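PDB 6VOW: multicopper oxidase from Pseudomonas thermotolerans, which probably oxidises phenolic, laccase-type substrates at a mononuclear copper and passes the electrons to a copper cluster that reduces dioxygen to water. Local coordinates for residues A[38-42]-A[69-74]; A[131-137]-A[149-155]; A[223-228]-A[262-267]; A[245-249]-A[410-414]. The contacts are given in a common frame with arbitrary orientation. Numbering follows the deposited sequence.

How the contacts relate
Contacts 1 to 3 run inward from the edge of the first cupredoxin-like domain to the second; contact 4 lies beyond, where the second meets the third. Contact 1 packs strand 37-49 of one sheet against strand 71-74 of the facing sheet; contact 2, centred about 10 Å away, continues in that second sheet, where strands 71-74 and 151-156 are neighbours. Contact 3, about 10 Å from contact 2 centre to centre, lies in the second domain, and contact 4, likewise about 12 Å from contact 3, pairs that domain with the third. Contacts 1, 2 and 3 follow in series; 3 and 4 interleave. Arg267, bonding Asn132 O and Asp413, ties all three domains beside the copper cluster.

Contact 1: residues A[38-42]-A[69-74]; sequences HDYEL and VELRCR
Leucines fill the centre of this cupredoxin sandwich contact, where strand 37-49 of one sheet faces strand 71-74 of the other, entered through loop residues Val69 and Glu70. The segments run nearly antiparallel (164°), but their axes lie 7.8 Å apart, so side chains, not backbone-to-backbone hydrogen bonds, join them. Leu42 (chi1 t, chi2 p) sets CD2 4.2 Å from Leu71 CD1 and CD1 3.9 Å from Val69 CG1. Tyr40 (chi1 m), across from Leu71, makes a CH-pi contact, its ring centroid 4.1 Å from Leu71 CG. His38 (chi1 m), across from Cys73, makes a sulfur-aromatic one, its centroid 3.6 Å from Cys73 SG; His38 NE2 bonds Asp77. Farther out, Arg72 NH1 salt-bridges Glu70 OE1 (2.7 Å); Glu70 OE2 bonds Ser168, and Arg72 also pairs with Glu156 and Glu166. Tyrosine suits the border, with apolar ring and polar tip: Arg72 N donates to Tyr40 OH at 2.8 Å, and a water 2.5 Å from Tyr40 OH donates to Glu70 O at 2.9 Å.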
loop_
_atom_site.group_PDB
_atom_site.type_symbol
_atom_site.label_atom_id
_atom_site.label_comp_id
_atom_site.label_asym_id
_atom_site.label_seq_id
_atom_site.Cartn_x
_atom_site.Cartn_y
_atom_site.Cartn_z
ATOM N N HIS A 38 -2.662 -4.652 21.055
ATOM C CA HIS A 38 -2.228 -5.798 20.289
ATOM C C HIS A 38 -0.733 -5.689 20.251
ATOM O O HIS A 38 -0.195 -4.774 19.619
ATOM C CB HIS A 38 -2.798 -5.700 18.885
ATOM C CG HIS A 38 -4.264 -5.531 18.845
ATOM N ND1 HIS A 38 -5.074 -6.513 18.360
ATOM C CD2 HIS A 38 -5.085 -4.527 19.245
ATOM C CE1 HIS A 38 -6.332 -6.128 18.449
ATOM N NE2 HIS A 38 -6.369 -4.939 19.001
ATOM N N ASP A 39 -0.066 -6.493 21.082
ATOM C CA ASP A 39 1.408 -6.620 21.121
ATOM C C ASP A 39 2.012 -7.616 20.127
ATOM O O ASP A 39 1.585 -8.792 19.986
ATOM C CB ASP A 39 1.975 -6.945 22.536
ATOM C CG ASP A 39 1.992 -5.743 23.400
ATOM O OD1 ASP A 39 2.884 -4.936 23.193
ATOM O OD2 ASP A 39 1.106 -5.495 24.219
ATOM N N TYR A 40 3.023 -7.084 19.446
ATOM C CA TYR A 40 3.809 -7.801 18.492
ATOM C C TYR A 40 5.283 -7.440 18.724
ATOM O O TYR A 40 5.601 -6.299 19.094
ATOM C CB TYR A 40 3.410 -7.395 17.077
ATOM C CG TYR A 40 2.091 -7.883 16.576
ATOM C CD1 TYR A 40 1.959 -9.154 16.105
ATOM C CD2 TYR A 40 0.972 -7.085 16.598
ATOM C CE1 TYR A 40 0.766 -9.615 15.613
ATOM C CE2 TYR A 40 -0.215 -7.533 16.119
ATOM C CZ TYR A 40 -0.303 -8.823 15.665
ATOM O OH TYR A 40 -1.436 -9.312 15.150
ATOM N N GLU A 41 6.134 -8.458 18.618
ATOM C CA GLU A 41 7.589 -8.328 18.471
ATOM C C GLU A 41 7.857 -8.653 17.009
ATOM O O GLU A 41 7.606 -9.815 16.585
ATOM C CB GLU A 41 8.326 -9.348 19.338
ATOM C CG GLU A 41 9.827 -9.153 19.280
ATOM C CD GLU A 41 10.667 -10.204 19.977
ATOM O OE1 GLU A 41 10.592 -11.407 19.691
ATOM O OE2 GLU A 41 11.472 -9.800 20.790
ATOM N N LEU A 42 8.346 -7.654 16.256
ATOM C CA LEU A 42 8.562 -7.808 14.820
ATOM C C LEU A 42 10.043 -7.657 14.528
ATOM O O LEU A 42 10.619 -6.603 14.792
ATOM C CB LEU A 42 7.793 -6.791 14.002
ATOM C CG LEU A 42 7.782 -7.088 12.490
ATOM C CD1 LEU A 42 7.250 -8.486 12.197
ATOM C CD2 LEU A 42 6.975 -6.101 11.700
ATOM N N VAL A 69 5.209 -11.153 7.850
ATOM C CA VAL A 69 4.110 -11.623 8.653
ATOM C C VAL A 69 2.909 -10.651 8.643
ATOM O O VAL A 69 3.074 -9.406 8.512
ATOM C CB VAL A 69 4.600 -11.748 10.091
ATOM C CG1 VAL A 69 4.246 -10.465 10.817
ATOM C CG2 VAL A 69 4.007 -12.975 10.742
ATOM N N GLU A 70 1.701 -11.215 8.748
ATOM C CA GLU A 70 0.490 -10.370 8.809
ATOM C C GLU A 70 0.325 -9.716 10.220
ATOM O O GLU A 70 0.331 -10.353 11.175
ATOM C CB GLU A 70 -0.824 -11.039 8.299
ATOM C CG GLU A 70 -1.908 -9.927 8.083
ATOM C CD GLU A 70 -3.213 -10.355 7.369
ATOM O OE1 GLU A 70 -4.233 -10.327 8.064
ATOM O OE2 GLU A 70 -3.279 -10.643 6.139
ATOM N N LEU A 71 0.331 -8.418 10.309
ATOM C CA LEU A 71 -0.031 -7.792 11.586
ATOM C C LEU A 71 -1.546 -7.529 11.662
ATOM O O LEU A 71 -2.173 -6.984 10.676
ATOM C CB LEU A 71 0.754 -6.529 11.818
ATOM C CG LEU A 71 2.065 -6.597 12.590
ATOM C CD1 LEU A 71 3.020 -7.566 12.109
ATOM C CD2 LEU A 71 2.754 -5.261 12.519
ATOM N N ARG A 72 -2.167 -7.928 12.773
ATOM C CA ARG A 72 -3.630 -7.572 12.934
ATOM C C ARG A 72 -3.839 -6.687 14.120
ATOM O O ARG A 72 -3.182 -6.914 15.168
ATOM C CB ARG A 72 -4.526 -8.745 13.245
ATOM C CG ARG A 72 -4.404 -9.935 12.398
ATOM C CD ARG A 72 -5.060 -9.733 11.088
ATOM N NE ARG A 72 -6.499 -9.856 11.142
ATOM C CZ ARG A 72 -7.246 -10.341 10.148
ATOM N NH1 ARG A 72 -6.754 -10.788 8.980
ATOM N NH2 ARG A 72 -8.516 -10.366 10.341
ATOM N N CYS A 73 -4.720 -5.695 13.937
ATOM C CA CYS A 73 -5.231 -4.915 15.026
ATOM C C CYS A 73 -6.745 -4.798 14.862
ATOM O O CYS A 73 -7.362 -5.443 13.983
ATOM C CB CYS A 73 -4.590 -3.529 15.073
ATOM S SG CYS A 73 -4.696 -2.632 16.737
ATOM N N ARG A 74 -7.388 -4.044 15.747
ATOM C CA ARG A 74 -8.851 -3.926 15.732
ATOM C C ARG A 74 -9.016 -2.496 15.852
ATOM O O ARG A 74 -8.181 -1.868 16.531
ATOM C CB ARG A 74 -9.435 -4.685 16.953
ATOM C CG ARG A 74 -10.830 -4.315 17.440
ATOM C CD ARG A 74 -11.838 -5.329 16.983
ATOM N NE ARG A 74 -11.389 -6.679 17.313
ATOM C CZ ARG A 74 -11.821 -7.789 16.715
ATOM N NH1 ARG A 74 -12.710 -7.742 15.721
ATOM N NH2 ARG A 74 -11.348 -8.969 17.093
HETATM O O HOH W 1 -1.091 -11.278 13.575
#

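Contact 2: residues A[131-137]-A[149-155]; sequences GNFWYHP and LVGPLVV. With C2O (Cu-O-Cu linkage), chain B.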
loop_
_atom_site.group_PDB
_atom_site.type_symbol
_atom_site.label_atom_id
_atom_site.label_comp_id
_atom_site.label_asym_id
_atom_site.label_seq_id
_atom_site.Cartn_x
_atom_site.Cartn_y
_atom_site.Cartn_z
ATOM N N GLY A 131 -9.525 -1.660 8.008
ATOM C CA GLY A 131 -9.196 -2.036 6.698
ATOM C C GLY A 131 -7.784 -2.469 6.530
ATOM O O GLY A 131 -7.138 -2.928 7.473
ATOM N N ASN A 132 -7.338 -2.371 5.289
ATOM C CA ASN A 132 -6.094 -2.991 4.787
ATOM C C ASN A 132 -5.042 -1.971 4.705
ATOM O O ASN A 132 -5.247 -0.978 3.985
ATOM C CB ASN A 132 -6.349 -3.504 3.347
ATOM C CG ASN A 132 -7.407 -4.571 3.344
ATOM O OD1 ASN A 132 -7.358 -5.510 4.178
ATOM N ND2 ASN A 132 -8.373 -4.453 2.449
ATOM N N PHE A 133 -3.932 -2.204 5.392
ATOM C CA PHE A 133 -2.844 -1.228 5.342
ATOM C C PHE A 133 -1.669 -2.103 5.091
ATOM O O PHE A 133 -1.804 -3.357 4.895
ATOM C CB PHE A 133 -2.784 -0.403 6.668
ATOM C CG PHE A 133 -3.992 0.361 6.874
ATOM C CD1 PHE A 133 -4.212 1.482 6.180
ATOM C CD2 PHE A 133 -5.031 -0.192 7.609
ATOM C CE1 PHE A 133 -5.410 2.160 6.292
ATOM C CE2 PHE A 133 -6.239 0.421 7.698
ATOM C CZ PHE A 133 -6.426 1.635 7.059
ATOM N N TRP A 134 -0.515 -1.485 5.090
ATOM C CA TRP A 134 0.730 -2.312 5.065
ATOM C C TRP A 134 1.848 -1.544 5.684
ATOM O O TRP A 134 1.715 -0.345 6.019
ATOM C CB TRP A 134 1.113 -2.786 3.624
ATOM C CG TRP A 134 1.365 -1.747 2.609
ATOM C CD1 TRP A 134 0.547 -0.761 2.216
ATOM C CD2 TRP A 134 2.558 -1.613 1.865
ATOM N NE1 TRP A 134 1.158 -0.026 1.261
ATOM C CE2 TRP A 134 2.389 -0.567 1.005
ATOM C CE3 TRP A 134 3.731 -2.339 1.815
ATOM C CZ2 TRP A 134 3.381 -0.153 0.155
ATOM C CZ3 TRP A 134 4.695 -1.977 0.938
ATOM C CH2 TRP A 134 4.506 -0.914 0.080
ATOM N N TYR A 135 2.965 -2.206 5.771
ATOM C CA TYR A 135 4.133 -1.642 6.409
ATOM C C TYR A 135 5.394 -2.012 5.648
ATOM O O TYR A 135 5.542 -3.124 5.106
ATOM C CB TYR A 135 4.178 -2.154 7.868
ATOM C CG TYR A 135 4.376 -3.642 8.035
ATOM C CD1 TYR A 135 5.638 -4.139 8.235
ATOM C CD2 TYR A 135 3.311 -4.531 8.074
ATOM C CE1 TYR A 135 5.885 -5.482 8.407
ATOM C CE2 TYR A 135 3.550 -5.898 8.280
ATOM C CZ TYR A 135 4.873 -6.340 8.440
ATOM O OH TYR A 135 5.223 -7.637 8.603
ATOM N N HIS A 136 6.335 -1.107 5.714
ATOM C CA HIS A 136 7.573 -1.288 4.994
ATOM C C HIS A 136 8.539 -0.234 5.452
ATOM O O HIS A 136 8.150 0.663 6.133
ATOM C CB HIS A 136 7.321 -1.127 3.481
ATOM C CG HIS A 136 6.758 0.198 3.116
ATOM N ND1 HIS A 136 7.513 1.346 3.029
ATOM C CD2 HIS A 136 5.489 0.554 2.829
ATOM C CE1 HIS A 136 6.728 2.361 2.690
ATOM N NE2 HIS A 136 5.492 1.895 2.540
ATOM N N PRO A 137 9.813 -0.371 5.094
ATOM C CA PRO A 137 10.785 0.634 5.520
ATOM C C PRO A 137 10.598 1.859 4.800
ATOM O O PRO A 137 9.922 1.871 3.773
ATOM C CB PRO A 137 12.140 0.022 5.136
ATOM C CG PRO A 137 11.862 -1.426 5.167
ATOM C CD PRO A 137 10.488 -1.591 4.650
ATOM N N LEU A 149 11.219 -6.608 2.377
ATOM C CA LEU A 149 10.727 -5.947 3.592
ATOM C C LEU A 149 9.468 -5.230 3.311
ATOM O O LEU A 149 9.474 -4.022 3.207
ATOM C CB LEU A 149 11.781 -5.014 4.236
ATOM C CG LEU A 149 12.939 -5.833 4.796
ATOM C CD1 LEU A 149 14.162 -4.944 4.878
ATOM C CD2 LEU A 149 12.709 -6.579 6.106
ATOM N N VAL A 150 8.374 -6.025 3.266
ATOM C CA VAL A 150 7.036 -5.562 3.089
ATOM C C VAL A 150 6.082 -6.528 3.750
ATOM O O VAL A 150 6.305 -7.776 3.712
ATOM C CB VAL A 150 6.609 -5.437 1.641
ATOM C CG1 VAL A 150 7.412 -4.442 0.900
ATOM C CG2 VAL A 150 6.583 -6.729 0.940
ATOM N N GLY A 151 5.037 -5.989 4.339
ATOM C CA GLY A 151 4.038 -6.891 4.958
ATOM C C GLY A 151 2.643 -6.312 4.977
ATOM O O GLY A 151 2.486 -5.098 4.921
ATOM N N PRO A 152 1.617 -7.152 5.107
ATOM C CA PRO A 152 0.244 -6.678 5.288
ATOM C C PRO A 152 -0.088 -6.348 6.761
ATOM O O PRO A 152 0.379 -7.095 7.666
ATOM C CB PRO A 152 -0.619 -7.885 4.801
ATOM C CG PRO A 152 0.246 -9.061 4.850
ATOM C CD PRO A 152 1.672 -8.596 5.211
ATOM N N LEU A 153 -0.847 -5.256 6.968
ATOM C CA LEU A 153 -1.508 -4.883 8.263
ATOM C C LEU A 153 -3.010 -4.784 8.109
ATOM O O LEU A 153 -3.502 -3.992 7.310
ATOM C CB LEU A 153 -1.015 -3.548 8.755
ATOM C CG LEU A 153 -1.628 -2.900 9.976
ATOM C CD1 LEU A 153 -1.598 -3.861 11.125
ATOM C CD2 LEU A 153 -0.923 -1.605 10.305
ATOM N N VAL A 154 -3.750 -5.652 8.793
ATOM C CA VAL A 154 -5.231 -5.598 8.821
ATOM C C VAL A 154 -5.702 -4.954 10.112
ATOM O O VAL A 154 -5.317 -5.416 11.186
ATOM C CB VAL A 154 -5.855 -7.010 8.705
ATOM C CG1 VAL A 154 -7.351 -6.948 8.723
ATOM C CG2 VAL A 154 -5.439 -7.680 7.398
ATOM N N VAL A 155 -6.494 -3.884 10.011
ATOM C CA VAL A 155 -7.212 -3.344 11.106
ATOM C C VAL A 155 -8.659 -3.820 10.972
ATOM O O VAL A 155 -9.359 -3.406 10.060
ATOM C CB VAL A 155 -7.061 -1.812 11.177
ATOM C CG1 VAL A 155 -7.816 -1.245 12.411
ATOM C CG2 VAL A 155 -5.552 -1.447 11.283
HETATM CU CU2 C2O B . 4.069 2.987 1.639
HETATM CU CU3 C2O B . 6.251 7.007 2.117
HETATM O O1 C2O B . 5.076 5.060 1.757
#
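A copper ligand projects from the end of this strand pair: His136 NE2 binds CU2 of the Cu-O-Cu linkage at 2.0 Å, with His96 and His440 completing the protein ligands of that copper. Its other ring nitrogen is held by a 2.6 Å hydrogen bond from His136 ND1 to Pro137 O, which fixes the imidazole. Behind it the strands are antiparallel, with three hydrogen-bonded pairs: Gly131 with Val155, Phe133 with Leu153, and Tyr135 with Gly151. Gly131 N donates to Val155 O at 2.7 Å, and Gly151 N to Tyr135 O at 3.0 Å. Glycine is needed at 151 because the Tyr135 ring folds over its CA, 3.8 Å from the centroid; a CB would strike Tyr135 CZ. Phe133, Leu153 and Val155 share that sheet face, with Phe133 CD2 3.9 Å from Val155 CG2. Trp134 diverges from Pro152 and brings CZ3 to 3.7 Å from Val150 CG1, lining the cluster pocket with CZ2 3.5 Å from CU2. Such a histidine-bearing cupredoxin strand is typical of the trinuclear copper site of multicopper oxidases.

Contact 3: residues A[223-228]-A[262-267]; sequences LFNLDN and LGPGMR
Asn225, the residue most covered here, closes strand 218-225 against the turn leading into strand 267-273 of the second cupredoxin-like domain. Its backbone makes two bonds across: Asn225 N donates to Met266 O at 3.0 Å, and Gly265 N donates to Asn225 O at 2.9 Å. Just before it, Phe224 and Arg267 form an antiparallel non-hydrogen-bonded pair, their CA atoms 4.5 Å apart. With chi1 t, the Asn225 side chain reaches Leu262, ND2 giving a 2.9 Å hydrogen bond to Leu262 O and another to Val230 O. Its OD1 accepts from Asp227 N at 2.7 Å, an Asx turn that bends the chain out of the strand. Asparagine suits this place because one amide both donates and accepts.

Pro264 is the next most covered residue. It occupies the second position of a type II turn from Gly263 to Met266, closed by Met266 N to Gly263 O at 3.0 Å; proline's fixed phi fits, and Gly265 takes the positive phi (77°) that follows. Pro264 CB packs 3.3 Å from Asp227 O. Leu262 (chi1 t, chi2 p) seals the apolar side, its CD2 4.2 Å from Leu223 CB. On the Phe224 side, Arg267 CG lies 3.7 Å from Phe224 CD2, and Arg267 NH1 bonds Gly265 O at 2.9 Å. Buried amide and carbonyl groups thus satisfy one another, giving a tightly defined turn from which the Arg267 guanidinium can reach Asn132 and Asp413.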
loop_
_atom_site.group_PDB
_atom_site.type_symbol
_atom_site.label_atom_id
_atom_site.label_comp_id
_atom_site.label_asym_id
_atom_site.label_seq_id
_atom_site.Cartn_x
_atom_site.Cartn_y
_atom_site.Cartn_z
ATOM N N LEU A 223 -6.542 -7.535 -0.858
ATOM C CA LEU A 223 -5.501 -7.543 -1.928
ATOM C C LEU A 223 -4.576 -6.429 -1.624
ATOM O O LEU A 223 -4.998 -5.258 -1.554
ATOM C CB LEU A 223 -6.154 -7.307 -3.254
ATOM C CG LEU A 223 -6.798 -8.626 -3.716
ATOM C CD1 LEU A 223 -8.025 -8.383 -4.574
ATOM C CD2 LEU A 223 -5.775 -9.369 -4.525
ATOM N N PHE A 224 -3.330 -6.796 -1.391
ATOM C CA PHE A 224 -2.276 -5.853 -1.069
ATOM C C PHE A 224 -1.222 -5.866 -2.172
ATOM O O PHE A 224 -0.666 -6.917 -2.522
ATOM C CB PHE A 224 -1.557 -6.224 0.236
ATOM C CG PHE A 224 -2.447 -6.455 1.412
ATOM C CD1 PHE A 224 -3.072 -7.654 1.592
ATOM C CD2 PHE A 224 -2.611 -5.479 2.363
ATOM C CE1 PHE A 224 -3.832 -7.858 2.744
ATOM C CE2 PHE A 224 -3.431 -5.647 3.453
ATOM C CZ PHE A 224 -3.991 -6.878 3.677
ATOM N N ASN A 225 -0.936 -4.701 -2.703
ATOM C CA ASN A 225 0.146 -4.628 -3.680
ATOM C C ASN A 225 1.387 -4.218 -2.898
ATOM O O ASN A 225 1.555 -3.035 -2.512
ATOM C CB ASN A 225 -0.197 -3.654 -4.819
ATOM C CG ASN A 225 0.973 -3.502 -5.813
ATOM O OD1 ASN A 225 2.131 -3.806 -5.492
ATOM N ND2 ASN A 225 0.660 -3.035 -7.025
ATOM N N LEU A 226 2.237 -5.203 -2.619
ATOM C CA LEU A 226 3.378 -4.940 -1.859
ATOM C C LEU A 226 4.568 -4.725 -2.741
ATOM O O LEU A 226 5.668 -4.677 -2.224
ATOM C CB LEU A 226 3.638 -6.018 -0.794
ATOM C CG LEU A 226 2.452 -6.334 0.071
ATOM C CD1 LEU A 226 2.923 -7.297 1.139
ATOM C CD2 LEU A 226 1.887 -5.094 0.757
ATOM N N ASP A 227 4.342 -4.452 -4.023
ATOM C CA ASP A 227 5.410 -4.295 -4.947
ATOM C C ASP A 227 6.013 -2.915 -4.960
ATOM O O ASP A 227 5.378 -1.992 -4.686
ATOM C CB ASP A 227 4.984 -4.652 -6.335
ATOM C CG ASP A 227 6.209 -4.970 -7.218
ATOM O OD1 ASP A 227 6.833 -6.065 -6.985
ATOM O OD2 ASP A 227 6.586 -4.053 -8.051
ATOM N N ASN A 228 7.282 -2.822 -5.305
ATOM C CA ASN A 228 8.041 -1.541 -5.505
ATOM C C ASN A 228 7.553 -0.766 -6.684
ATOM O O ASN A 228 7.717 0.442 -6.682
ATOM C CB ASN A 228 9.533 -1.811 -5.871
ATOM C CG ASN A 228 10.376 -2.301 -4.714
ATOM O OD1 ASN A 228 9.915 -3.085 -3.906
ATOM N ND2 ASN A 228 11.653 -1.864 -4.659
ATOM N N LEU A 262 -4.409 -1.883 -9.579
ATOM C CA LEU A 262 -3.890 -1.882 -8.237
ATOM C C LEU A 262 -2.473 -1.443 -8.363
ATOM O O LEU A 262 -1.584 -2.249 -8.682
ATOM C CB LEU A 262 -3.884 -3.324 -7.625
ATOM C CG LEU A 262 -3.696 -3.411 -6.088
ATOM C CD1 LEU A 262 -4.882 -2.759 -5.518
ATOM C CD2 LEU A 262 -3.739 -4.827 -5.574
ATOM N N GLY A 263 -2.260 -0.179 -8.141
ATOM C CA GLY A 263 -0.915 0.347 -8.056
ATOM C C GLY A 263 -0.096 -0.062 -6.849
ATOM O O GLY A 263 -0.614 -0.563 -5.874
ATOM N N PRO A 264 1.208 0.198 -6.903
ATOM C CA PRO A 264 2.058 -0.156 -5.742
ATOM C C PRO A 264 1.562 0.546 -4.491
ATOM O O PRO A 264 1.168 1.779 -4.516
ATOM C CB PRO A 264 3.447 0.289 -6.165
ATOM C CG PRO A 264 3.388 0.465 -7.669
ATOM C CD PRO A 264 1.985 0.825 -8.001
ATOM N N GLY A 265 1.446 -0.255 -3.436
ATOM C CA GLY A 265 0.948 0.275 -2.171
ATOM C C GLY A 265 -0.542 0.499 -2.052
ATOM O O GLY A 265 -1.022 1.030 -1.040
ATOM N N MET A 266 -1.289 0.064 -3.058
ATOM C CA MET A 266 -2.717 0.069 -3.000
ATOM C C MET A 266 -3.270 -1.237 -2.550
ATOM O O MET A 266 -2.693 -2.287 -2.683
ATOM C CB MET A 266 -3.312 0.443 -4.364
ATOM C CG MET A 266 -2.958 1.884 -4.732
ATOM S SD MET A 266 -3.455 2.234 -6.426
ATOM C CE MET A 266 -5.178 2.594 -6.322
ATOM N N ARG A 267 -4.456 -1.150 -2.012
ATOM C CA ARG A 267 -5.135 -2.340 -1.524
ATOM C C ARG A 267 -6.587 -2.241 -1.866
ATOM O O ARG A 267 -7.137 -1.165 -2.055
ATOM C CB ARG A 267 -4.999 -2.362 0.006
ATOM C CG ARG A 267 -3.604 -2.407 0.556
ATOM C CD ARG A 267 -3.022 -1.040 0.816
ATOM N NE ARG A 267 -3.717 -0.210 1.833
ATOM C CZ ARG A 267 -3.677 1.113 1.827
ATOM N NH1 ARG A 267 -3.075 1.768 0.839
ATOM N NH2 ARG A 267 -4.308 1.796 2.746
#

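Contact 4: residues A[245-249]-A[410-414]; sequences ALDGH and YFTDT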
loop_
_atom_site.group_PDB
_atom_site.type_symbol
_atom_site.label_atom_id
_atom_site.label_comp_id
_atom_site.label_asym_id
_atom_site.label_seq_id
_atom_site.Cartn_x
_atom_site.Cartn_y
_atom_site.Cartn_z
ATOM N N ALA A 245 -13.918 -1.856 -0.481
ATOM C CA ALA A 245 -13.031 -0.828 0.032
ATOM C C ALA A 245 -11.779 -0.692 -0.777
ATOM O O ALA A 245 -11.243 -1.686 -1.283
ATOM C CB ALA A 245 -12.609 -1.163 1.440
ATOM N N LEU A 246 -11.268 0.530 -0.781
ATOM C CA LEU A 246 -10.017 0.888 -1.518
ATOM C C LEU A 246 -9.048 1.636 -0.619
ATOM O O LEU A 246 -9.403 2.722 -0.011
ATOM C CB LEU A 246 -10.331 1.743 -2.713
ATOM C CG LEU A 246 -11.540 1.436 -3.550
ATOM C CD1 LEU A 246 -11.796 2.593 -4.560
ATOM C CD2 LEU A 246 -11.372 0.081 -4.215
ATOM N N ASP A 247 -7.854 1.039 -0.495
ATOM C CA ASP A 247 -6.744 1.648 0.218
ATOM C C ASP A 247 -7.207 1.905 1.667
ATOM O O ASP A 247 -7.051 2.976 2.220
ATOM C CB ASP A 247 -6.313 2.912 -0.533
ATOM C CG ASP A 247 -6.107 2.641 -2.056
ATOM O OD1 ASP A 247 -5.402 1.709 -2.405
ATOM O OD2 ASP A 247 -6.729 3.310 -2.897
ATOM N N GLY A 248 -7.786 0.861 2.240
ATOM C CA GLY A 248 -8.261 0.835 3.659
ATOM C C GLY A 248 -9.483 1.687 4.000
ATOM O O GLY A 248 -9.711 2.011 5.175
ATOM N N HIS A 249 -10.277 2.085 3.001
ATOM C CA HIS A 249 -11.459 2.909 3.255
ATOM C C HIS A 249 -12.675 2.436 2.484
ATOM O O HIS A 249 -12.619 2.280 1.263
ATOM C CB HIS A 249 -11.169 4.316 2.944
ATOM C CG HIS A 249 -10.160 4.871 3.848
ATOM N ND1 HIS A 249 -10.459 5.396 5.082
ATOM C CD2 HIS A 249 -8.822 4.859 3.751
ATOM C CE1 HIS A 249 -9.333 5.760 5.671
ATOM N NE2 HIS A 249 -8.329 5.437 4.877
ATOM N N TYR A 410 -13.860 9.123 -3.254
ATOM C CA TYR A 410 -13.526 8.152 -2.238
ATOM C C TYR A 410 -12.294 8.619 -1.538
ATOM O O TYR A 410 -11.593 9.526 -2.043
ATOM C CB TYR A 410 -13.304 6.771 -2.880
ATOM C CG TYR A 410 -12.128 6.729 -3.857
ATOM C CD1 TYR A 410 -12.160 7.395 -5.086
ATOM C CD2 TYR A 410 -10.974 6.003 -3.535
ATOM C CE1 TYR A 410 -11.065 7.340 -5.950
ATOM C CE2 TYR A 410 -9.917 5.903 -4.380
ATOM C CZ TYR A 410 -9.960 6.576 -5.579
ATOM O OH TYR A 410 -8.856 6.428 -6.340
ATOM N N PHE A 411 -12.077 8.045 -0.365
ATOM C CA PHE A 411 -10.945 8.332 0.526
ATOM C C PHE A 411 -9.876 7.315 0.352
ATOM O O PHE A 411 -10.138 6.150 0.234
ATOM C CB PHE A 411 -11.343 8.247 2.005
ATOM C CG PHE A 411 -12.103 9.466 2.510
ATOM C CD1 PHE A 411 -11.418 10.648 2.833
ATOM C CD2 PHE A 411 -13.475 9.390 2.723
ATOM C CE1 PHE A 411 -12.085 11.759 3.265
ATOM C CE2 PHE A 411 -14.178 10.506 3.200
ATOM C CZ PHE A 411 -13.475 11.686 3.466
ATOM N N THR A 412 -8.650 7.754 0.424
ATOM C CA THR A 412 -7.498 6.926 0.157
ATOM C C THR A 412 -6.283 7.715 0.562
ATOM O O THR A 412 -6.383 8.909 0.722
ATOM C CB THR A 412 -7.461 6.548 -1.353
ATOM O OG1 THR A 412 -6.296 5.812 -1.615
ATOM C CG2 THR A 412 -7.505 7.755 -2.242
ATOM N N ASP A 413 -5.147 7.019 0.750
ATOM C CA ASP A 413 -3.821 7.585 0.998
ATOM C C ASP A 413 -3.027 7.632 -0.339
ATOM O O ASP A 413 -1.911 8.222 -0.440
ATOM C CB ASP A 413 -3.080 6.766 2.066
ATOM C CG ASP A 413 -3.020 5.249 1.738
ATOM O OD1 ASP A 413 -2.378 4.902 0.719
ATOM O OD2 ASP A 413 -3.601 4.385 2.481
ATOM N N THR A 414 -3.608 7.036 -1.388
ATOM C CA THR A 414 -2.933 6.971 -2.674
ATOM C C THR A 414 -3.815 7.147 -3.861
ATOM O O THR A 414 -4.865 6.606 -3.909
ATOM C CB THR A 414 -2.147 5.676 -2.719
ATOM O OG1 THR A 414 -1.237 5.804 -1.659
ATOM C CG2 THR A 414 -1.271 5.524 -3.987
HETATM O O HOH W 2 -5.417 5.299 4.124
HETATM O O HOH W 3 -12.252 4.389 -0.173
#
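Tyr410 (chi1 p) starts the third-domain segment by bringing CD2 to 3.7 Å from Leu246 CD1, an apolar meeting at the end of strand 240-246. At Phe411 both backbone and CB take part: Phe411 O lies 3.4 Å from His249 CB, Phe411 CB 4.0 Å from His249 CG, and a water 2.8 Å from Phe411 O and 2.6 Å from His249 O is positioned to bridge the carbonyls. Thr412 OG1 is 2.8 Å from both Asp247 OD2 and Thr414 O, its small hydroxyl fitting between two acceptors. Asp247 takes a left-handed conformation (phi 59°), as does Gly248, in the turn before strand 249-255. A second water, 3.0 Å from His249 NE2, lies 2.6 Å from Asp413 OD2, placed to donate to it; Asp413 OD2 chiefly salt-bridges Arg267, while Asp413 OD1 bonds the copper ligand His96. Thr414 OG1 donates to Asp413 OD1 at 2.8 Å. Carboxylates, hydroxyl and two waters thus form a buried polar network beside an apolar patch, linked through Asp413 to the copper cluster.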